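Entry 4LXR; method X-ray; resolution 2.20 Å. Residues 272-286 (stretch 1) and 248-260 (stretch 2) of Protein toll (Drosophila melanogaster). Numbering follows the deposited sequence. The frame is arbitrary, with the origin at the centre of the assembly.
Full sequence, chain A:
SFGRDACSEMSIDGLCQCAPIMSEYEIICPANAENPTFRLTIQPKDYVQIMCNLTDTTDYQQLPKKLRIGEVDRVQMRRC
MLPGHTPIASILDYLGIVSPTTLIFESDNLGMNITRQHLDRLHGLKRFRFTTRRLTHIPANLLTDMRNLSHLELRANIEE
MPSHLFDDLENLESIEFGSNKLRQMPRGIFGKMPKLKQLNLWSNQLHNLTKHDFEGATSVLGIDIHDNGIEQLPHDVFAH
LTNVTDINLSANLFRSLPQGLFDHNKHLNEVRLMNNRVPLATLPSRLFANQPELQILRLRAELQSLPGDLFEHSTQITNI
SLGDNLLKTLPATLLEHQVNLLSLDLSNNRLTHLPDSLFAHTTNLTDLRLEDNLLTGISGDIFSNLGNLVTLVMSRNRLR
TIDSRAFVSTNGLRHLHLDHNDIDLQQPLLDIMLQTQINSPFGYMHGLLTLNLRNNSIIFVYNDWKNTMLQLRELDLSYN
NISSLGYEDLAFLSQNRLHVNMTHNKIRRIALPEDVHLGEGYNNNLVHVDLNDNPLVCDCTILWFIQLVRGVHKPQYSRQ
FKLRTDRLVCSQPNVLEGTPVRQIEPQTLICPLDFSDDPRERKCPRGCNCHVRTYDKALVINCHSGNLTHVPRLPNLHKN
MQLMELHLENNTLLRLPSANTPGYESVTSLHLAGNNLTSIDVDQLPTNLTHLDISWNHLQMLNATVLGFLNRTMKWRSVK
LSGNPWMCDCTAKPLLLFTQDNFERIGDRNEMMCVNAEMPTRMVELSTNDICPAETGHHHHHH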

ATOM      1  N   ARG A 272      17.555  23.984  -3.274  1.00 22.54           N
ATOM      2  CA  ARG A 272      16.383  23.399  -3.919  1.00 20.86           C
ATOM      3  C   ARG A 272      16.073  24.115  -5.227  1.00 26.19           C
ATOM      4  O   ARG A 272      15.840  25.334  -5.243  1.00 29.57           O
ATOM      5  CB  ARG A 272      15.165  23.496  -3.005  1.00 17.16           C
ATOM      6  CG  ARG A 272      15.205  22.605  -1.786  1.00 20.54           C
ATOM      7  CD  ARG A 272      14.139  23.040  -0.781  1.00 21.83           C
ATOM      8  NE  ARG A 272      14.254  22.307   0.477  1.00 25.85           N
ATOM      9  CZ  ARG A 272      13.304  22.275   1.403  1.00 31.74           C
ATOM     10  NH1 ARG A 272      12.166  22.932   1.197  1.00 41.77           N
ATOM     11  NH2 ARG A 272      13.494  21.594   2.529  1.00 22.81           N
ATOM     12  N   LEU A 273      16.094  23.366  -6.326  1.00 25.14           N
ATOM     13  CA  LEU A 273      15.552  23.853  -7.582  1.00 23.07           C
ATOM     14  C   LEU A 273      14.586  22.791  -8.102  1.00 23.13           C
ATOM     15  O   LEU A 273      14.933  21.996  -8.976  1.00 23.70           O
ATOM     16  CB  LEU A 273      16.654  24.170  -8.613  1.00 21.08           C
ATOM     17  CG  LEU A 273      16.189  25.111  -9.739  1.00 28.98           C
ATOM     18  CD1 LEU A 273      17.313  25.967 -10.288  1.00 27.11           C
ATOM     19  CD2 LEU A 273      15.506  24.380 -10.881  1.00 38.24           C
ATOM     20  N   MET A 274      13.373  22.803  -7.561  1.00 20.20           N
ATOM     21  CA  MET A 274      12.363  21.788  -7.847  1.00 17.32           C
ATOM     22  C   MET A 274      11.244  22.372  -8.696  1.00 25.90           C
ATOM     23  O   MET A 274      10.924  23.545  -8.567  1.00 25.41           O
ATOM     24  CB  MET A 274      11.796  21.264  -6.522  1.00 18.66           C
ATOM     25  CG  MET A 274      12.878  20.735  -5.565  1.00 14.23           C
ATOM     26  SD  MET A 274      12.307  20.646  -3.873  1.00 21.17           S
ATOM     27  CE  MET A 274      11.017  19.394  -4.044  1.00 13.79           C
ATOM     28  N   ASN A 275      10.650  21.554  -9.561  1.00 25.93           N
ATOM     29  CA  ASN A 275       9.465  21.966 -10.307  1.00 19.54           C
ATOM     30  C   ASN A 275       9.638  23.273 -11.070  1.00 27.50           C
ATOM     31  O   ASN A 275       8.775  24.153 -11.052  1.00 21.91           O
ATOM     32  CB  ASN A 275       8.255  22.043  -9.387  1.00 17.85           C
ATOM     33  CG  ASN A 275       7.920  20.708  -8.790  1.00 26.09           C
ATOM     34  OD1 ASN A 275       7.707  19.727  -9.520  1.00 30.59           O
ATOM     35  ND2 ASN A 275       7.894  20.642  -7.458  1.00 16.82           N
ATOM     36  N   ASN A 276      10.772  23.401 -11.734  1.00 17.07           N
ATOM     37  CA  ASN A 276      10.929  24.471 -12.680  1.00 19.52           C
ATOM     38  C   ASN A 276       9.792  24.314 -13.706  1.00 31.04           C
ATOM     39  O   ASN A 276       9.443  23.196 -14.093  1.00 26.23           O
ATOM     40  CB  ASN A 276      12.306  24.355 -13.317  1.00 24.28           C
ATOM     41  CG  ASN A 276      12.738  25.621 -14.021  1.00 32.65           C
ATOM     42  OD1 ASN A 276      13.042  26.631 -13.383  1.00 29.28           O
ATOM     43  ND2 ASN A 276      12.796  25.566 -15.342  1.00 30.01           N
ATOM     44  N   ARG A 277       9.197  25.427 -14.122  1.00 36.56           N
ATOM     45  CA  ARG A 277       7.952  25.385 -14.885  1.00 30.85           C
ATOM     46  C   ARG A 277       8.186  25.322 -16.384  1.00 31.25           C
ATOM     47  O   ARG A 277       7.240  25.235 -17.156  1.00 35.80           O
ATOM     48  CB  ARG A 277       7.054  26.577 -14.525  1.00 32.60           C
ATOM     49  CG  ARG A 277       6.708  26.677 -13.026  1.00 31.11           C
ATOM     50  CD  ARG A 277       5.990  25.419 -12.495  1.00 32.62           C
ATOM     51  NE  ARG A 277       5.540  25.603 -11.114  1.00 25.57           N
ATOM     52  CZ  ARG A 277       5.072  24.644 -10.321  1.00 24.38           C
ATOM     53  NH1 ARG A 277       4.980  23.388 -10.749  1.00 23.72           N
ATOM     54  NH2 ARG A 277       4.693  24.946  -9.083  1.00 21.27           N
ATOM     55  N   VAL A 278       9.449  25.375 -16.792  1.00 35.46           N
ATOM     56  CA  VAL A 278       9.823  25.138 -18.187  1.00 38.57           C
ATOM     57  C   VAL A 278      10.981  24.142 -18.211  1.00 34.00           C
ATOM     58  O   VAL A 278      11.570  23.856 -17.180  1.00 37.78           O
ATOM     59  CB  VAL A 278      10.214  26.453 -18.957  1.00 33.14           C
ATOM     60  CG1 VAL A 278       9.001  27.340 -19.172  1.00 30.67           C
ATOM     61  CG2 VAL A 278      11.342  27.203 -18.244  1.00 25.21           C
ATOM     62  N   PRO A 279      11.288  23.579 -19.382  1.00 41.71           N
ATOM     63  CA  PRO A 279      12.478  22.724 -19.422  1.00 43.22           C
ATOM     64  C   PRO A 279      13.773  23.497 -19.179  1.00 35.84           C
ATOM     65  O   PRO A 279      14.031  24.527 -19.798  1.00 32.10           O
ATOM     66  CB  PRO A 279      12.461  22.167 -20.853  1.00 41.89           C
ATOM     67  CG  PRO A 279      11.021  22.200 -21.247  1.00 39.88           C
ATOM     68  CD  PRO A 279      10.455  23.429 -20.590  1.00 42.49           C
ATOM     69  N   LEU A 280      14.576  22.982 -18.261  1.00 34.35           N
ATOM     70  CA  LEU A 280      15.915  23.493 -18.023  1.00 32.65           C
ATOM     71  C   LEU A 280      16.863  22.367 -18.438  1.00 30.44           C
ATOM     72  O   LEU A 280      16.991  21.367 -17.735  1.00 34.89           O
ATOM     73  CB  LEU A 280      16.079  23.834 -16.533  1.00 30.70           C
ATOM     74  CG  LEU A 280      17.469  24.133 -15.976  1.00 28.55           C
ATOM     75  CD1 LEU A 280      18.066  25.317 -16.694  1.00 32.93           C
ATOM     76  CD2 LEU A 280      17.399  24.389 -14.481  1.00 20.86           C
ATOM     77  N   ALA A 281      17.512  22.532 -19.586  1.00 27.54           N
ATOM     78  CA  ALA A 281      18.216  21.436 -20.244  1.00 32.97           C
ATOM     79  C   ALA A 281      19.369  20.872 -19.423  1.00 34.44           C
ATOM     80  O   ALA A 281      19.542  19.655 -19.342  1.00 30.91           O
ATOM     81  CB  ALA A 281      18.693  21.861 -21.618  1.00 27.23           C
ATOM     82  N   THR A 282      20.147  21.757 -18.814  1.00 39.69           N
ATOM     83  CA  THR A 282      21.280  21.343 -17.998  1.00 32.85           C
ATOM     84  C   THR A 282      21.631  22.414 -16.963  1.00 34.74           C
ATOM     85  O   THR A 282      21.017  23.472 -16.919  1.00 38.53           O
ATOM     86  CB  THR A 282      22.533  21.103 -18.853  1.00 38.26           C
ATOM     87  OG1 THR A 282      23.495  20.370 -18.082  1.00 36.12           O
ATOM     88  CG2 THR A 282      23.142  22.459 -19.329  1.00 27.70           C
ATOM     89  N   LEU A 283      22.616  22.117 -16.125  1.00 27.12           N
ATOM     90  CA  LEU A 283      23.130  23.076 -15.160  1.00 30.30           C
ATOM     91  C   LEU A 283      24.563  23.443 -15.568  1.00 39.18           C
ATOM     92  O   LEU A 283      25.291  22.611 -16.126  1.00 32.95           O
ATOM     93  CB  LEU A 283      23.091  22.481 -13.751  1.00 25.96           C
ATOM     94  CG  LEU A 283      21.690  22.069 -13.278  1.00 24.71           C
ATOM     95  CD1 LEU A 283      21.765  21.213 -12.005  1.00 22.34           C
ATOM     96  CD2 LEU A 283      20.845  23.320 -13.037  1.00 27.76           C
ATOM     97  N   PRO A 284      24.966  24.699 -15.316  1.00 34.25           N
ATOM     98  CA  PRO A 284      26.312  25.159 -15.683  1.00 33.59           C
ATOM     99  C   PRO A 284      27.429  24.375 -14.989  1.00 32.74           C
ATOM    100  O   PRO A 284      27.216  23.751 -13.948  1.00 33.59           O
ATOM    101  CB  PRO A 284      26.321  26.632 -15.223  1.00 33.89           C
ATOM    102  CG  PRO A 284      25.231  26.709 -14.189  1.00 32.61           C
ATOM    103  CD  PRO A 284      24.176  25.759 -14.664  1.00 31.42           C
ATOM    104  N   SER A 285      28.609  24.407 -15.595  1.00 29.57           N
ATOM    105  CA  SER A 285      29.797  23.749 -15.076  1.00 38.58           C
ATOM    106  C   SER A 285      30.090  24.132 -13.618  1.00 44.27           C
ATOM    107  O   SER A 285      30.076  25.308 -13.262  1.00 36.58           O
ATOM    108  CB  SER A 285      30.996  24.122 -15.946  1.00 35.45           C
ATOM    109  OG  SER A 285      32.191  23.582 -15.414  1.00 42.25           O
ATOM    110  N   ARG A 286      30.338  23.129 -12.779  1.00 44.03           N
ATOM    111  CA  ARG A 286      30.744  23.350 -11.391  1.00 46.21           C
ATOM    112  C   ARG A 286      29.777  24.186 -10.552  1.00 37.53           C
ATOM    113  O   ARG A 286      30.197  24.810  -9.582  1.00 39.03           O
ATOM    114  CB  ARG A 286      32.135  23.987 -11.340  1.00 51.54           C
ATOM    115  CG  ARG A 286      33.249  23.024 -11.689  1.00 61.72           C
ATOM    116  CD  ARG A 286      34.595  23.595 -11.301  1.00 67.74           C
ATOM    117  NE  ARG A 286      35.088  24.539 -12.289  1.00 74.89           N
ATOM    118  CZ  ARG A 286      35.812  24.186 -13.346  1.00 84.14           C
ATOM    119  NH1 ARG A 286      36.114  22.906 -13.544  1.00 78.65           N
ATOM    120  NH2 ARG A 286      36.233  25.108 -14.203  1.00 88.62           N
TER
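Stretch 2 (248-260) NLSANLFRSLPQG

Adjacent repeats of a leucine-rich solenoid stack in register, and the contact between 248-260 and 272-286 of Protein toll shows how backbone hydrogen bonds and one buried asparagine hold them together. A ladder of hydrogen bonds sets the register: L249 N donates to R272 O, A251 N to M274 O, and R277 N to N252 O, each at 2.8 Å. Between the first two rungs, M274 N donates to S250 OG at 2.9 Å, while that hydroxyl itself donates to N248 OD1 at 2.7 Å. A251, with positive phi, also brings its CA within 3.1 Å of N275 O in a CA-H...O contact.

Beside the R277-N252 rung, the side chain of N276 (chi1 t) adds a second kind of link. Its OD1 accepts from F254 N at 3.1 Å and its ND2 donates to F254 O at 2.8 Å, so one amide satisfies both polar groups of a single residue. Water 2 donates to both L249 O and N276 OD1 and accepts from N252 N.

Further along, water takes over the bridging: water 5 links L257 N to T282 O, and water 6 links G260 N to S285 O.

The two segments run parallel: N248 CA lies 4.8 Å from R272 CA and Q259 CA 5.1 Å from P284 CA. Strand is confined to R272 and L273 on one side and to N248 on the other, with R272 and N248 forming a parallel bridge; the rest of both segments is loop or turn.

Apolar packing fills in around this framework. L273 CD1 meets L257 CD1 at 3.6 Å and F254 CD2 at 4.3 Å, and L283 CD2 reaches the same L257 CD1 at 4.1 Å. P284 CD rests 4.0 Å from L257 CB. On the more exposed side, R255 curls back so that V278 CG1 lies over one face of its guanidinium, 3.7 Å from R255 NH2.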

ATOM      1  N   ASN A 248      16.225  28.541  -1.886  1.00 20.58           N
ATOM      2  CA  ASN A 248      15.162  27.901  -2.643  1.00 16.42           C
ATOM      3  C   ASN A 248      14.797  28.679  -3.905  1.00 20.34           C
ATOM      4  O   ASN A 248      14.273  29.787  -3.826  1.00 20.39           O
ATOM      5  CB  ASN A 248      13.921  27.637  -1.779  1.00 16.99           C
ATOM      6  CG  ASN A 248      12.918  26.696  -2.467  1.00 20.90           C
ATOM      7  OD1 ASN A 248      13.132  26.270  -3.595  1.00 24.82           O
ATOM      8  ND2 ASN A 248      11.841  26.360  -1.774  1.00 15.42           N
ATOM      9  N   LEU A 249      15.063  28.064  -5.062  1.00 20.40           N
ATOM     10  CA  LEU A 249      14.818  28.664  -6.359  1.00 17.03           C
ATOM     11  C   LEU A 249      13.699  27.957  -7.120  1.00 23.69           C
ATOM     12  O   LEU A 249      13.562  28.163  -8.331  1.00 23.12           O
ATOM     13  CB  LEU A 249      16.076  28.578  -7.216  1.00 16.80           C
ATOM     14  CG  LEU A 249      17.366  29.203  -6.671  1.00 37.28           C
ATOM     15  CD1 LEU A 249      18.523  29.012  -7.662  1.00 30.09           C
ATOM     16  CD2 LEU A 249      17.159  30.680  -6.371  1.00 27.15           C
ATOM     17  N   SER A 250      12.910  27.135  -6.421  1.00 19.72           N
ATOM     18  CA  SER A 250      11.938  26.250  -7.068  1.00 21.34           C
ATOM     19  C   SER A 250      10.809  26.995  -7.788  1.00 29.69           C
ATOM     20  O   SER A 250      10.602  28.190  -7.596  1.00 30.15           O
ATOM     21  CB  SER A 250      11.324  25.261  -6.057  1.00 17.60           C
ATOM     22  OG  SER A 250      12.306  24.448  -5.442  1.00 18.55           O
ATOM     23  N   ALA A 251      10.087  26.258  -8.624  1.00 22.95           N
ATOM     24  CA  ALA A 251       8.867  26.735  -9.250  1.00 20.04           C
ATOM     25  C   ALA A 251       9.053  28.061  -9.973  1.00 26.24           C
ATOM     26  O   ALA A 251       8.179  28.912  -9.954  1.00 24.14           O
ATOM     27  CB  ALA A 251       7.729  26.814  -8.220  1.00 18.57           C
ATOM     28  N   ASN A 252      10.206  28.230 -10.604  1.00 25.56           N
ATOM     29  CA  ASN A 252      10.451  29.398 -11.423  1.00 26.18           C
ATOM     30  C   ASN A 252      10.519  29.023 -12.908  1.00 32.06           C
ATOM     31  O   ASN A 252      10.076  27.940 -13.303  1.00 29.72           O
ATOM     32  CB  ASN A 252      11.703  30.154 -10.940  1.00 25.43           C
ATOM     33  CG  ASN A 252      11.425  30.984  -9.688  1.00 25.06           C
ATOM     34  OD1 ASN A 252      10.580  31.882  -9.711  1.00 26.96           O
ATOM     35  ND2 ASN A 252      12.105  30.666  -8.585  1.00 16.94           N
ATOM     36  N   LEU A 253      11.062  29.914 -13.726  1.00 32.55           N
ATOM     37  CA  LEU A 253      10.975  29.760 -15.173  1.00 31.29           C
ATOM     38  C   LEU A 253      12.346  29.750 -15.855  1.00 28.80           C
ATOM     39  O   LEU A 253      12.495  30.295 -16.953  1.00 30.48           O
ATOM     40  CB  LEU A 253      10.119  30.893 -15.759  1.00 30.86           C
ATOM     41  CG  LEU A 253       8.687  31.017 -15.221  1.00 35.19           C
ATOM     42  CD1 LEU A 253       8.042  32.329 -15.642  1.00 35.76           C
ATOM     43  CD2 LEU A 253       7.853  29.852 -15.707  1.00 34.70           C
ATOM     44  N   PHE A 254      13.349  29.141 -15.221  1.00 27.02           N
ATOM     45  CA  PHE A 254      14.709  29.184 -15.775  1.00 32.13           C
ATOM     46  C   PHE A 254      14.860  28.321 -17.017  1.00 38.59           C
ATOM     47  O   PHE A 254      14.398  27.176 -17.045  1.00 40.43           O
ATOM     48  CB  PHE A 254      15.746  28.722 -14.750  1.00 28.39           C
ATOM     49  CG  PHE A 254      15.768  29.544 -13.496  1.00 26.91           C
ATOM     50  CD1 PHE A 254      16.370  30.807 -13.481  1.00 34.63           C
ATOM     51  CD2 PHE A 254      15.196  29.062 -12.334  1.00 22.06           C
ATOM     52  CE1 PHE A 254      16.398  31.572 -12.327  1.00 31.33           C
ATOM     53  CE2 PHE A 254      15.224  29.823 -11.163  1.00 23.98           C
ATOM     54  CZ  PHE A 254      15.823  31.075 -11.163  1.00 27.67           C
ATOM     55  N   ARG A 255      15.525  28.854 -18.041  1.00 33.65           N
ATOM     56  CA  ARG A 255      15.925  28.009 -19.164  1.00 38.16           C
ATOM     57  C   ARG A 255      17.425  27.726 -19.116  1.00 40.91           C
ATOM     58  O   ARG A 255      17.920  26.823 -19.803  1.00 39.74           O
ATOM     59  CB  ARG A 255      15.481  28.607 -20.503  1.00 38.54           C
ATOM     60  CG  ARG A 255      13.978  28.890 -20.533  1.00 40.66           C
ATOM     61  CD  ARG A 255      13.459  29.101 -21.934  1.00 51.61           C
ATOM     62  NE  ARG A 255      12.501  28.055 -22.285  1.00 57.69           N
ATOM     63  CZ  ARG A 255      11.181  28.211 -22.258  1.00 55.79           C
ATOM     64  NH1 ARG A 255      10.657  29.386 -21.909  1.00 43.91           N
ATOM     65  NH2 ARG A 255      10.387  27.194 -22.586  1.00 55.82           N
ATOM     66  N   SER A 256      18.126  28.494 -18.279  1.00 32.17           N
ATOM     67  CA  SER A 256      19.535  28.263 -17.958  1.00 32.65           C
ATOM     68  C   SER A 256      19.862  28.972 -16.641  1.00 37.06           C
ATOM     69  O   SER A 256      19.114  29.838 -16.189  1.00 37.93           O
ATOM     70  CB  SER A 256      20.437  28.784 -19.074  1.00 34.98           C
ATOM     71  OG  SER A 256      20.355  30.194 -19.156  1.00 39.68           O
ATOM     72  N   LEU A 257      20.960  28.587 -16.006  1.00 34.43           N
ATOM     73  CA  LEU A 257      21.456  29.314 -14.845  1.00 25.75           C
ATOM     74  C   LEU A 257      22.889  29.687 -15.182  1.00 35.72           C
ATOM     75  O   LEU A 257      23.573  28.922 -15.870  1.00 38.53           O
ATOM     76  CB  LEU A 257      21.410  28.453 -13.580  1.00 31.00           C
ATOM     77  CG  LEU A 257      20.104  28.081 -12.879  1.00 29.98           C
ATOM     78  CD1 LEU A 257      20.424  27.204 -11.672  1.00 29.40           C
ATOM     79  CD2 LEU A 257      19.307  29.288 -12.412  1.00 24.80           C
ATOM     80  N   PRO A 258      23.353  30.863 -14.725  1.00 35.37           N
ATOM     81  CA  PRO A 258      24.716  31.249 -15.110  1.00 33.69           C
ATOM     82  C   PRO A 258      25.760  30.514 -14.278  1.00 36.99           C
ATOM     83  O   PRO A 258      25.499  30.153 -13.132  1.00 33.27           O
ATOM     84  CB  PRO A 258      24.752  32.750 -14.826  1.00 34.62           C
ATOM     85  CG  PRO A 258      23.778  32.929 -13.697  1.00 38.06           C
ATOM     86  CD  PRO A 258      22.689  31.894 -13.910  1.00 34.49           C
ATOM     87  N   GLN A 259      26.920  30.267 -14.879  1.00 35.66           N
ATOM     88  CA  GLN A 259      28.040  29.679 -14.166  1.00 38.69           C
ATOM     89  C   GLN A 259      28.462  30.636 -13.062  1.00 46.90           C
ATOM     90  O   GLN A 259      28.472  31.851 -13.267  1.00 48.62           O
ATOM     91  CB  GLN A 259      29.213  29.442 -15.120  1.00 37.23           C
ATOM     92  CG  GLN A 259      30.404  28.762 -14.463  1.00 43.90           C
ATOM     93  CD  GLN A 259      31.477  28.379 -15.462  1.00 58.48           C
ATOM     94  OE1 GLN A 259      31.331  28.614 -16.659  1.00 62.20           O
ATOM     95  NE2 GLN A 259      32.563  27.786 -14.974  1.00 60.35           N
ATOM     96  N   GLY A 260      28.813  30.094 -11.899  1.00 44.39           N
ATOM     97  CA  GLY A 260      29.287  30.916 -10.797  1.00 43.29           C
ATOM     98  C   GLY A 260      28.193  31.525  -9.931  1.00 38.10           C
ATOM     99  O   GLY A 260      28.476  32.383  -9.097  1.00 38.27           O
TER
HETATM  100  O   HOH W   1      10.422  23.856  -1.147  1.00 33.39           O
HETATM  101  O   HOH W   2      12.373  26.641 -10.673  1.00 22.99           O
HETATM  102  O   HOH W   3      17.041  24.909 -21.266  1.00 32.03           O
HETATM  103  O   HOH W   4      19.627  24.817 -19.987  1.00 44.09           O
HETATM  104  O   HOH W   5      22.086  26.058 -17.266  1.00 30.37           O
HETATM  105  O   HOH W   6      29.312  27.352 -11.536  1.00 31.88           O